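Local coordinates for peptidase M14 domain-containing protein (Shewanella amazonensis, PDB 2QVP) that probably acts as a zinc-dependent metallocarboxypeptidase or related hydrolase of the peptidase M14 family, although its substrate is not established, at residues S90-D93 / G94-K98. Residues are numbered along the deposited sequence; the frame is centred on the assembly and turned at random.
Sequences SQLD and GELFK
Leu92 overlaps the end of Leu96 at an oblique angle, its CD2 only 3.4 Å from Leu96 CD2, tighter than usual methyl contact. In Leu96 a chi1 of 180° puts CG anti to the backbone N, and chi2 of 64° then turns CD2 to the Leu92 methyls. Leu92 CD1 approaches the Phe97 ring obliquely and loosely, 4.3 Å from Phe97 CZ. Branched aliphatic residues suit the buried positions of Leu92 and Leu96, for Leu92 also touches Leu38 of helix 24-38 while Leu96 reaches Val267 of helix 252-270; the broad ring of Phe97 suits a place where it meets Leu38, Ser58 and Pro59 at once. The segment is the turn that follows helix 80-91 and leads, through a short 3-10 segment at 95-98, into strand 101-105, a helix-to-strand connection within the alpha/beta fold of this zinc exopeptidase clan. Gly94 stands at the bend with a positive phi of 109°, where a side chain would collide with Asp93 O. Its own carbonyl O accepts the amide N of Phe97 at 3.2 Å, starting the 3-10 turn. On the exposed side the Asp93 carboxylate lies beside that start, OD2 3.6 Å from Glu95 CB, while Glu95 turns its carboxylate outward, both acids suiting solvent.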
loop_
_atom_site.group_PDB
_atom_site.type_symbol
_atom_site.label_atom_id
_atom_site.label_comp_id
_atom_site.label_asym_id
_atom_site.label_seq_id
_atom_site.Cartn_x
_atom_site.Cartn_y
_atom_site.Cartn_z
ATOM N N SER A 90 0.697 -14.811 3.087
ATOM C CA SER A 90 0.847 -16.053 3.797
ATOM C C SER A 90 -0.485 -16.836 3.891
ATOM O O SER A 90 -0.480 -18.063 3.931
ATOM C CB SER A 90 1.425 -15.774 5.186
ATOM O OG SER A 90 0.406 -15.363 6.065
ATOM N N GLN A 91 -1.614 -16.111 3.918
ATOM C CA GLN A 91 -2.951 -16.720 3.925
ATOM C C GLN A 91 -3.454 -17.070 2.527
ATOM O O GLN A 91 -4.440 -17.760 2.420
ATOM C CB GLN A 91 -3.976 -15.778 4.568
ATOM C CG GLN A 91 -3.771 -15.425 6.053
ATOM C CD GLN A 91 -4.719 -14.289 6.555
ATOM O OE1 GLN A 91 -5.091 -14.286 7.729
ATOM N NE2 GLN A 91 -5.102 -13.337 5.671
ATOM N N LEU A 92 -2.809 -16.596 1.461
ATOM C CA LEU A 92 -3.320 -16.834 0.104
ATOM C C LEU A 92 -3.181 -18.269 -0.324
ATOM O O LEU A 92 -2.299 -18.993 0.102
ATOM C CB LEU A 92 -2.704 -15.920 -0.956
ATOM C CG LEU A 92 -3.017 -14.432 -0.888
ATOM C CD1 LEU A 92 -2.234 -13.753 -1.974
ATOM C CD2 LEU A 92 -4.508 -14.143 -1.021
ATOM N N ASP A 93 -4.090 -18.620 -1.212
ATOM C CA ASP A 93 -4.293 -19.964 -1.672
ATOM C C ASP A 93 -3.563 -20.261 -2.980
ATOM O O ASP A 93 -2.971 -21.343 -3.100
ATOM C CB ASP A 93 -5.830 -20.295 -1.762
ATOM C CG ASP A 93 -6.757 -19.058 -2.146
ATOM O OD1 ASP A 93 -6.473 -17.874 -1.819
ATOM O OD2 ASP A 93 -7.817 -19.299 -2.741
ATOM N N GLY A 94 -3.567 -19.312 -3.923
ATOM C CA GLY A 94 -3.036 -19.551 -5.281
ATOM C C GLY A 94 -4.210 -19.606 -6.265
ATOM O O GLY A 94 -4.099 -19.130 -7.419
ATOM N N GLU A 95 -5.328 -20.203 -5.824
ATOM C CA GLU A 95 -6.564 -20.210 -6.598
ATOM C C GLU A 95 -6.990 -18.771 -6.910
ATOM O O GLU A 95 -7.465 -18.512 -8.010
ATOM C CB GLU A 95 -7.708 -20.966 -5.892
ATOM C CG GLU A 95 -7.635 -22.508 -5.937
ATOM C CD GLU A 95 -7.805 -23.145 -7.346
ATOM O OE1 GLU A 95 -8.260 -22.478 -8.312
ATOM O OE2 GLU A 95 -7.489 -24.353 -7.472
ATOM N N LEU A 96 -6.781 -17.844 -5.968
ATOM C CA LEU A 96 -7.077 -16.408 -6.170
ATOM C C LEU A 96 -6.596 -15.859 -7.523
ATOM O O LEU A 96 -7.286 -15.040 -8.115
ATOM C CB LEU A 96 -6.447 -15.556 -5.049
ATOM C CG LEU A 96 -6.646 -14.027 -5.092
ATOM C CD1 LEU A 96 -8.147 -13.655 -4.936
ATOM C CD2 LEU A 96 -5.775 -13.302 -4.058
ATOM N N PHE A 97 -5.433 -16.314 -7.996
ATOM C CA PHE A 97 -4.828 -15.800 -9.240
ATOM C C PHE A 97 -5.552 -16.225 -10.505
ATOM O O PHE A 97 -5.315 -15.653 -11.567
ATOM C CB PHE A 97 -3.333 -16.139 -9.341
ATOM C CG PHE A 97 -2.530 -15.777 -8.102
ATOM C CD1 PHE A 97 -2.737 -14.568 -7.417
ATOM C CD2 PHE A 97 -1.544 -16.644 -7.638
ATOM C CE1 PHE A 97 -1.989 -14.252 -6.280
ATOM C CE2 PHE A 97 -0.791 -16.333 -6.523
ATOM C CZ PHE A 97 -1.023 -15.144 -5.827
ATOM N N LYS A 98 -6.447 -17.204 -10.386
ATOM C CA LYS A 98 -7.346 -17.570 -11.476
ATOM C C LYS A 98 -8.379 -16.458 -11.722
ATOM O O LYS A 98 -9.015 -16.476 -12.748
ATOM C CB LYS A 98 -8.100 -18.895 -11.190
ATOM C CG LYS A 98 -7.232 -20.156 -11.042
#